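Arginine kinase (PDB 4RF7) transfers the terminal phosphate of ATP reversibly to L-arginine, yielding phosphoarginine and ADP, and carries two tandem phosphagen kinase repeats in one chain. Local coordinates at residues D59-G64 with V72-G77; R125-T130 with A288-K293; C424-G429 with P439-I444. All coordinates share one frame; numbering follows the deposited sequence.

Overall arrangement
The chain holds two phosphagen kinase repeats, and the three contacts sample both. Contact 1, in the helical N-terminal domain of the first repeat, holds the loop that binds arginine's carboxylate. Contact 2 joins two central strands of the first repeat's antiparallel sheet, where a second arginine lies in the predicted ATP site; its centre is 34 Å from that of contact 1, with nearest atoms about 17 Å apart. Contact 3, in the second repeat, contains the counterpart of the contact 1 loop, with acetate bound. Its nearest atoms come within about 8 Å of contact 2, whereas the centres of contacts 1 and 3 are 64 Å apart.

Contact 1 (D59-G64 with V72-G77); sequences DCINSG and VGVYAG. With ARG (arginine), chain G.
Tyr75 keeps its ring beside its own backbone N (chi1 -70°), while Ser63 swings OG anti to its N (chi1 -175°); together these turns bring the serine to the ring. Ser63 CB and OG both meet Tyr75 CE1 at 3.7 Å, OG at the ring edge, near its plane, and the polar partner of OG is the carbonyl of Phe201. One strong backbone bond joins helix 57-66 to the loop: Tyr75 N donates to Cys60 O over 2.9 Å, at 159° and on a lone pair in the carbonyl plane. Cys60 O, which in a regular turn would accept from Gly64 N, accepts from the loop where the helix is kinked; Gly64 N makes a weak bond to Ile61 O. Val74 CA adds a CH contact to the same Cys60 O at 3.1 Å. In return Cys60 packs its CB and SG against the carbonyl of Tyr75. At the other end two glycines let the chains close to 3.6 Å between Gly64 CA and Gly73 CA. The same loop binds the arginine: Val72 N gives a bond of 2.7 Å to the ligand O, Gly73 N a weak one to the same atom, and Tyr75 OH accepts from the ligand N at 2.9 Å. Glu232 OE2 and Gly71 N also bond to the ligand. The chemistry implies recognition of the alpha-amino and alpha-carboxylate groups, consistent with a substrate-specificity loop fixed from behind by a helix.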
loop_
_atom_site.group_PDB
_atom_site.type_symbol
_atom_site.label_atom_id
_atom_site.label_comp_id
_atom_site.label_asym_id
_atom_site.label_seq_id
_atom_site.Cartn_x
_atom_site.Cartn_y
_atom_site.Cartn_z
ATOM N N ASP A 59 -19.992 37.958 -5.588
ATOM C CA ASP A 59 -19.143 36.922 -6.172
ATOM C C ASP A 59 -18.604 35.995 -5.089
ATOM O O ASP A 59 -18.552 34.777 -5.262
ATOM C CB ASP A 59 -17.969 37.549 -6.933
ATOM C CG ASP A 59 -18.394 38.219 -8.227
ATOM O OD1 ASP A 59 -19.310 37.699 -8.900
ATOM O OD2 ASP A 59 -17.808 39.270 -8.570
ATOM N N CYS A 60 -18.206 36.582 -3.966
ATOM C CA CYS A 60 -17.578 35.823 -2.892
ATOM C C CYS A 60 -18.569 34.954 -2.120
ATOM O O CYS A 60 -18.243 33.836 -1.725
ATOM C CB CYS A 60 -16.853 36.767 -1.931
ATOM S SG CYS A 60 -15.387 37.541 -2.642
ATOM N N ILE A 61 -19.784 35.459 -1.922
ATOM C CA ILE A 61 -20.774 34.760 -1.099
ATOM C C ILE A 61 -21.691 33.833 -1.897
ATOM O O ILE A 61 -22.491 33.103 -1.312
ATOM C CB ILE A 61 -21.685 35.756 -0.340
ATOM C CG1 ILE A 61 -22.624 36.457 -1.323
ATOM C CG2 ILE A 61 -20.855 36.761 0.454
ATOM C CD1 ILE A 61 -23.683 37.330 -0.657
ATOM N N ASN A 62 -21.589 33.866 -3.223
ATOM C CA ASN A 62 -22.574 33.188 -4.076
ATOM C C ASN A 62 -22.744 31.688 -3.833
ATOM O O ASN A 62 -23.871 31.181 -3.826
ATOM C CB ASN A 62 -22.302 33.449 -5.564
ATOM C CG ASN A 62 -23.404 32.908 -6.456
ATOM O OD1 ASN A 62 -24.505 33.457 -6.497
ATOM N ND2 ASN A 62 -23.113 31.827 -7.178
ATOM N N SER A 63 -21.637 30.981 -3.634
ATOM C CA SER A 63 -21.699 29.533 -3.453
ATOM C C SER A 63 -22.477 29.166 -2.190
ATOM O O SER A 63 -23.195 28.163 -2.164
ATOM C CB SER A 63 -20.297 28.926 -3.414
ATOM O OG SER A 63 -20.363 27.511 -3.359
ATOM N N GLY A 64 -22.343 29.994 -1.154
ATOM C CA GLY A 64 -23.033 29.763 0.104
ATOM C C GLY A 64 -24.516 30.084 0.042
ATOM O O GLY A 64 -25.281 29.672 0.920
ATOM N N VAL A 72 -19.022 26.736 5.149
ATOM C CA VAL A 72 -18.332 28.020 5.079
ATOM C C VAL A 72 -19.120 28.985 4.189
ATOM O O VAL A 72 -19.711 29.950 4.678
ATOM C CB VAL A 72 -16.900 27.853 4.552
ATOM C CG1 VAL A 72 -16.152 29.181 4.604
ATOM C CG2 VAL A 72 -16.155 26.792 5.352
ATOM N N GLY A 73 -19.117 28.732 2.884
ATOM C CA GLY A 73 -20.007 29.437 1.978
ATOM C C GLY A 73 -19.466 30.679 1.299
ATOM O O GLY A 73 -20.224 31.405 0.647
ATOM N N VAL A 74 -18.171 30.940 1.455
ATOM C CA VAL A 74 -17.534 32.040 0.732
ATOM C C VAL A 74 -16.243 31.593 0.054
ATOM O O VAL A 74 -15.558 30.686 0.532
ATOM C CB VAL A 74 -17.235 33.255 1.639
ATOM C CG1 VAL A 74 -18.520 33.874 2.168
ATOM C CG2 VAL A 74 -16.315 32.853 2.780
ATOM N N TYR A 75 -15.926 32.228 -1.070
ATOM C CA TYR A 75 -14.648 32.025 -1.740
ATOM C C TYR A 75 -14.071 33.395 -2.063
ATOM O O TYR A 75 -14.816 34.326 -2.373
ATOM C CB TYR A 75 -14.823 31.208 -3.026
ATOM C CG TYR A 75 -15.175 29.754 -2.800
ATOM C CD1 TYR A 75 -16.497 29.356 -2.645
ATOM C CD2 TYR A 75 -14.186 28.779 -2.746
ATOM C CE1 TYR A 75 -16.826 28.025 -2.443
ATOM C CE2 TYR A 75 -14.507 27.443 -2.539
ATOM C CZ TYR A 75 -15.827 27.075 -2.389
ATOM O OH TYR A 75 -16.156 25.753 -2.185
ATOM N N ALA A 76 -12.752 33.532 -1.979
ATOM C CA ALA A 76 -12.119 34.798 -2.336
ATOM C C ALA A 76 -11.713 34.782 -3.804
ATOM O O ALA A 76 -11.036 33.852 -4.254
ATOM C CB ALA A 76 -10.918 35.066 -1.456
ATOM N N GLY A 77 -12.118 35.812 -4.544
ATOM C CA GLY A 77 -11.758 35.925 -5.947
ATOM C C GLY A 77 -10.310 36.347 -6.127
ATOM O O GLY A 77 -9.696 36.072 -7.162
HETATM N N ARG G . -17.764 25.511 0.180
HETATM C CA ARG G . -18.011 24.322 0.994
HETATM C C ARG G . -18.781 24.646 2.269
HETATM O O ARG G . -18.968 25.810 2.633
HETATM C CB ARG G . -16.695 23.614 1.337
HETATM C CG ARG G . -15.624 24.521 1.930
HETATM C CD ARG G . -14.413 23.721 2.407
HETATM N NE ARG G . -13.959 22.742 1.419
HETATM C CZ ARG G . -13.121 23.012 0.421
HETATM N NH1 ARG G . -12.762 22.057 -0.426
HETATM N NH2 ARG G . -12.642 24.239 0.267
HETATM O OXT ARG G . -19.241 23.738 2.963
#

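Contact 2 (R125-T130 with A288-K293); sequences RYIRST and ASVHVK. With ARG (arginine), chain H.
Ile127 forms the apolar centre, one branch to each neighbour: CG2 reaches Val290 CG1 at 3.6 Å and CG1 reaches Val292 CG2 at 3.8 Å. Thr130 lies alongside Val290 on that face of the sheet, its OG1 held by the carbonyl of Gly243, and helix 246-264 covers the threonine. Farther out, Tyr126 lays CB on Val292 CG2, while its ring leads away to helix 344-370. The backbones run antiparallel, and three bonds join them. Lys293 N to Tyr126 O and Arg128 N to His291 O are both 2.8 Å and almost straight; His291 N to Ser129 O is 2.9 Å. Because Arg128 and Ser129 both face His291, the pairing contains a classic beta bulge. At the polar edge, Arg128 NH2 stands 4.2 Å from Lys293 NZ, a like-charged pair on partly exposed side chains. Ser129 and His291 share one face of the sheet; there the His291 ring has the CZ of a bound arginine 3.4 Å above its plane, over the centre. The chemistry is thus that of a guanidinium lying nearly parallel over an imidazole, within the predicted ATP site to which Ser129 and His291 belong.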
loop_
_atom_site.group_PDB
_atom_site.type_symbol
_atom_site.label_atom_id
_atom_site.label_comp_id
_atom_site.label_asym_id
_atom_site.label_seq_id
_atom_site.Cartn_x
_atom_site.Cartn_y
_atom_site.Cartn_z
ATOM N N ARG A 125 3.541 -2.439 11.549
ATOM C CA ARG A 125 2.722 -3.152 12.523
ATOM C C ARG A 125 1.424 -2.404 12.818
ATOM O O ARG A 125 0.443 -2.999 13.260
ATOM C CB ARG A 125 3.496 -3.356 13.830
ATOM C CG ARG A 125 4.715 -4.256 13.715
ATOM C CD ARG A 125 5.470 -4.332 15.039
ATOM N NE ARG A 125 6.574 -5.286 14.992
ATOM C CZ ARG A 125 6.477 -6.559 15.363
ATOM N NH1 ARG A 125 5.322 -7.036 15.808
ATOM N NH2 ARG A 125 7.532 -7.356 15.289
ATOM N N TYR A 126 1.416 -1.097 12.567
ATOM C CA TYR A 126 0.276 -0.271 12.950
ATOM C C TYR A 126 -0.126 0.746 11.884
ATOM O O TYR A 126 -1.310 0.895 11.579
ATOM C CB TYR A 126 0.565 0.439 14.279
ATOM C CG TYR A 126 1.003 -0.503 15.372
ATOM C CD1 TYR A 126 0.080 -1.294 16.039
ATOM C CD2 TYR A 126 2.342 -0.615 15.728
ATOM C CE1 TYR A 126 0.472 -2.166 17.033
ATOM C CE2 TYR A 126 2.747 -1.489 16.728
ATOM C CZ TYR A 126 1.804 -2.261 17.375
ATOM O OH TYR A 126 2.184 -3.134 18.370
ATOM N N ILE A 127 0.860 1.441 11.324
ATOM C CA ILE A 127 0.599 2.496 10.346
ATOM C C ILE A 127 0.535 1.923 8.930
ATOM O O ILE A 127 1.375 1.103 8.544
ATOM C CB ILE A 127 1.667 3.609 10.434
ATOM C CG1 ILE A 127 1.605 4.286 11.804
ATOM C CG2 ILE A 127 1.491 4.631 9.318
ATOM C CD1 ILE A 127 2.658 5.361 12.017
ATOM N N ARG A 128 -0.464 2.351 8.159
ATOM C CA ARG A 128 -0.676 1.808 6.822
ATOM C C ARG A 128 -0.272 2.771 5.712
ATOM O O ARG A 128 0.207 2.343 4.657
ATOM C CB ARG A 128 -2.131 1.363 6.648
ATOM C CG ARG A 128 -2.533 0.247 7.603
ATOM C CD ARG A 128 -3.901 -0.333 7.288
ATOM N NE ARG A 128 -4.119 -1.589 8.004
ATOM C CZ ARG A 128 -5.188 -2.363 7.850
ATOM N NH1 ARG A 128 -6.146 -2.011 7.003
ATOM N NH2 ARG A 128 -5.296 -3.488 8.540
ATOM N N SER A 129 -0.460 4.067 5.947
ATOM C CA SER A 129 -0.136 5.068 4.938
ATOM C C SER A 129 0.011 6.469 5.526
ATOM O O SER A 129 -0.512 6.760 6.606
ATOM C CB SER A 129 -1.203 5.079 3.844
ATOM O OG SER A 129 -2.472 5.420 4.377
ATOM N N THR A 130 0.723 7.327 4.799
ATOM C CA THR A 130 0.975 8.703 5.220
ATOM C C THR A 130 0.730 9.646 4.039
ATOM O O THR A 130 1.033 9.307 2.891
ATOM C CB THR A 130 2.423 8.863 5.717
ATOM O OG1 THR A 130 2.644 8.008 6.848
ATOM C CG2 THR A 130 2.710 10.299 6.118
ATOM N N ALA A 288 -2.300 17.225 6.742
ATOM C CA ALA A 288 -1.402 16.098 6.983
ATOM C C ALA A 288 -2.206 14.951 7.582
ATOM O O ALA A 288 -3.010 15.171 8.492
ATOM C CB ALA A 288 -0.277 16.495 7.920
ATOM N N SER A 289 -1.994 13.734 7.084
ATOM C CA SER A 289 -2.783 12.596 7.550
ATOM C C SER A 289 -2.041 11.258 7.576
ATOM O O SER A 289 -1.092 11.033 6.816
ATOM C CB SER A 289 -4.066 12.458 6.730
ATOM O OG SER A 289 -3.778 12.224 5.366
ATOM N N VAL A 290 -2.495 10.377 8.464
ATOM C CA VAL A 290 -1.943 9.037 8.608
ATOM C C VAL A 290 -3.087 8.045 8.808
ATOM O O VAL A 290 -4.028 8.324 9.558
ATOM C CB VAL A 290 -0.974 8.955 9.817
ATOM C CG1 VAL A 290 -0.564 7.513 10.096
ATOM C CG2 VAL A 290 0.261 9.816 9.586
ATOM N N HIS A 291 -3.027 6.911 8.112
ATOM C CA HIS A 291 -3.923 5.800 8.398
ATOM C C HIS A 291 -3.202 4.855 9.350
ATOM O O HIS A 291 -2.100 4.383 9.050
ATOM C CB HIS A 291 -4.320 5.056 7.122
ATOM C CG HIS A 291 -5.296 5.809 6.254
ATOM N ND1 HIS A 291 -5.745 5.321 5.057
ATOM C CD2 HIS A 291 -5.890 7.005 6.435
ATOM C CE1 HIS A 291 -6.582 6.186 4.515
ATOM N NE2 HIS A 291 -6.691 7.229 5.338
ATOM N N VAL A 292 -3.817 4.590 10.499
ATOM C CA VAL A 292 -3.199 3.738 11.508
ATOM C C VAL A 292 -4.252 2.861 12.178
ATOM O O VAL A 292 -5.377 3.305 12.433
ATOM C CB VAL A 292 -2.425 4.581 12.551
ATOM C CG1 VAL A 292 -3.365 5.546 13.261
ATOM C CG2 VAL A 292 -1.702 3.689 13.553
ATOM N N LYS A 293 -3.891 1.609 12.437
ATOM C CA LYS A 293 -4.796 0.667 13.081
ATOM C C LYS A 293 -4.524 0.644 14.582
ATOM O O LYS A 293 -3.532 0.070 15.038
ATOM C CB LYS A 293 -4.627 -0.731 12.478
ATOM C CG LYS A 293 -5.436 -1.821 13.160
ATOM C CD LYS A 293 -5.530 -3.045 12.262
ATOM C CE LYS A 293 -5.915 -4.291 13.045
ATOM N NZ LYS A 293 -5.933 -5.502 12.170
HETATM N N ARG H . -8.326 11.931 -0.509
HETATM C CA ARG H . -8.268 10.889 0.508
HETATM C C ARG H . -8.671 11.444 1.872
HETATM O O ARG H . -9.850 11.465 2.231
HETATM C CB ARG H . -6.861 10.289 0.577
HETATM C CG ARG H . -6.743 9.063 1.469
HETATM C CD ARG H . -5.295 8.655 1.676
HETATM N NE ARG H . -4.788 9.053 2.987
HETATM C CZ ARG H . -3.870 8.372 3.664
HETATM N NH1 ARG H . -3.363 7.266 3.149
HETATM N NH2 ARG H . -3.460 8.793 4.854
HETATM O OXT ARG H . -7.829 11.894 2.649
#

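Contact 3 (C424-G429 with P439-I444); sequences CGVYAG and PLFDKI. With ACT (acetate ion), chain D.
Val426 lies at the middle of this loop-on-helix packing in the helical N-terminal domain of the second repeat, touching Leu440, Phe441 and Ile444; residues 424-429 (CGVYAG) repeat almost letter for letter the arginine-binding loop of the first. The two methyls of Val426 divide the work. CG2 presses on Ile444 CD1 at 3.5 Å, tighter than usual for two carbons, and CG1 rests on Phe441 CZ at 3.5 Å, approaching that ring obliquely. Phe441 springs from the side of helix 438-448, but its far end comes back to the loop, where CZ meets Tyr427 O at 3.5 Å with the oxygen close to the ring plane. Ala428 CB touches the same end of the ring, Phe441 CZ, at 3.9 Å, and the ring of Tyr434 meets it with planes at about 60°. Ile444 supplies a second hold: with CG2 anti to its backbone N, that branch touches Cys424 SG at 3.6 Å.

The contact is lighter at buried Leu440, where one methyl pair, CD2 and Val426 CG2, meets tip to tip at 4.1 Å, with Ile413 and Leu409 of helix 409-418 backing the leucine. The solvent side lies at exposed Lys443, which folds over so that NZ bonds to Pro439 O. On the loop's far side Tyr427, partly exposed, packs on helix 552-557, with an acetate, probably from the crystallisation liquor, near its hydroxyl. This acetate takes two successive amides, using a different oxygen for each: weakly that of Gly425 but firmly that of Cys424, whose N lies 2.7 Å from its OXT.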
loop_
_atom_site.group_PDB
_atom_site.type_symbol
_atom_site.label_atom_id
_atom_site.label_comp_id
_atom_site.label_asym_id
_atom_site.label_seq_id
_atom_site.Cartn_x
_atom_site.Cartn_y
_atom_site.Cartn_z
ATOM N N CYS A 424 -0.466 -26.139 11.711
ATOM C CA CYS A 424 0.810 -25.819 12.334
ATOM C C CYS A 424 0.657 -24.611 13.256
ATOM O O CYS A 424 0.685 -24.743 14.484
ATOM C CB CYS A 424 1.858 -25.536 11.257
ATOM S SG CYS A 424 3.483 -25.066 11.876
ATOM N N GLY A 425 0.498 -23.435 12.657
ATOM C CA GLY A 425 0.221 -22.230 13.416
ATOM C C GLY A 425 1.443 -21.435 13.840
ATOM O O GLY A 425 1.349 -20.567 14.712
ATOM N N VAL A 426 2.591 -21.732 13.237
ATOM C CA VAL A 426 3.818 -21.006 13.555
ATOM C C VAL A 426 4.553 -20.578 12.286
ATOM O O VAL A 426 4.762 -21.385 11.376
ATOM C CB VAL A 426 4.753 -21.833 14.461
ATOM C CG1 VAL A 426 6.054 -21.086 14.707
ATOM C CG2 VAL A 426 4.074 -22.130 15.785
ATOM N N TYR A 427 4.928 -19.303 12.231
ATOM C CA TYR A 427 5.670 -18.760 11.098
ATOM C C TYR A 427 6.951 -18.097 11.584
ATOM O O TYR A 427 6.999 -17.575 12.695
ATOM C CB TYR A 427 4.823 -17.730 10.352
ATOM C CG TYR A 427 3.639 -18.312 9.621
ATOM C CD1 TYR A 427 2.453 -18.588 10.286
ATOM C CD2 TYR A 427 3.706 -18.574 8.261
ATOM C CE1 TYR A 427 1.365 -19.116 9.616
ATOM C CE2 TYR A 427 2.627 -19.103 7.583
ATOM C CZ TYR A 427 1.458 -19.370 8.263
ATOM O OH TYR A 427 0.383 -19.893 7.585
ATOM N N ALA A 428 7.990 -18.111 10.755
ATOM C CA ALA A 428 9.236 -17.436 11.115
ATOM C C ALA A 428 9.285 -16.054 10.471
ATOM O O ALA A 428 9.029 -15.918 9.272
ATOM C CB ALA A 428 10.429 -18.262 10.691
ATOM N N GLY A 429 9.610 -15.036 11.267
ATOM C CA GLY A 429 9.693 -13.670 10.774
ATOM C C GLY A 429 11.026 -13.389 10.103
ATOM O O GLY A 429 11.119 -12.549 9.198
ATOM N N PRO A 439 13.727 -24.059 20.510
ATOM C CA PRO A 439 12.964 -25.028 21.307
ATOM C C PRO A 439 11.543 -25.258 20.792
ATOM O O PRO A 439 10.994 -26.335 21.019
ATOM C CB PRO A 439 12.927 -24.387 22.697
ATOM C CG PRO A 439 14.183 -23.588 22.767
ATOM C CD PRO A 439 14.377 -23.046 21.371
ATOM N N LEU A 440 10.964 -24.272 20.111
ATOM C CA LEU A 440 9.669 -24.464 19.460
ATOM C C LEU A 440 9.830 -24.965 18.023
ATOM O O LEU A 440 9.225 -25.966 17.633
ATOM C CB LEU A 440 8.847 -23.169 19.472
ATOM C CG LEU A 440 7.456 -23.288 18.846
ATOM C CD1 LEU A 440 6.698 -24.433 19.500
ATOM C CD2 LEU A 440 6.659 -21.989 18.959
ATOM N N PHE A 441 10.649 -24.266 17.243
ATOM C CA PHE A 441 10.766 -24.532 15.812
ATOM C C PHE A 441 11.352 -25.911 15.493
ATOM O O PHE A 441 10.897 -26.575 14.555
ATOM C CB PHE A 441 11.578 -23.428 15.123
ATOM C CG PHE A 441 10.760 -22.226 14.715
ATOM C CD1 PHE A 441 10.684 -21.102 15.529
ATOM C CD2 PHE A 441 10.074 -22.218 13.507
ATOM C CE1 PHE A 441 9.935 -19.996 15.149
ATOM C CE2 PHE A 441 9.322 -21.117 13.121
ATOM C CZ PHE A 441 9.257 -20.004 13.942
ATOM N N ASP A 442 12.355 -26.338 16.258
ATOM C CA ASP A 442 12.956 -27.654 16.049
ATOM C C ASP A 442 11.914 -28.762 16.160
ATOM O O ASP A 442 11.878 -29.681 15.338
ATOM C CB ASP A 442 14.071 -27.904 17.070
ATOM C CG ASP A 442 15.289 -27.044 16.829
ATOM O OD1 ASP A 442 15.242 -26.178 15.930
ATOM O OD2 ASP A 442 16.290 -27.228 17.550
ATOM N N LYS A 443 11.070 -28.667 17.184
ATOM C CA LYS A 443 10.038 -29.668 17.432
ATOM C C LYS A 443 8.994 -29.666 16.324
ATOM O O LYS A 443 8.528 -30.719 15.893
ATOM C CB LYS A 443 9.377 -29.428 18.793
ATOM C CG LYS A 443 10.294 -29.701 19.981
ATOM C CD LYS A 443 9.599 -29.384 21.300
ATOM C CE LYS A 443 10.475 -29.737 22.501
ATOM N NZ LYS A 443 11.717 -28.913 22.559
ATOM N N ILE A 444 8.640 -28.475 15.855
ATOM C CA ILE A 444 7.650 -28.342 14.788
ATOM C C ILE A 444 8.197 -28.840 13.450
ATOM O O ILE A 444 7.499 -29.544 12.714
ATOM C CB ILE A 444 7.142 -26.894 14.671
ATOM C CG1 ILE A 444 6.336 -26.547 15.921
ATOM C CG2 ILE A 444 6.294 -26.706 13.419
ATOM C CD1 ILE A 444 5.730 -25.186 15.905
HETATM C C ACT D . -1.238 -23.816 9.169
HETATM O O ACT D . -0.703 -22.751 9.553
HETATM O OXT ACT D . -0.558 -24.852 9.316
HETATM C CH3 ACT D . -2.610 -23.858 8.565
#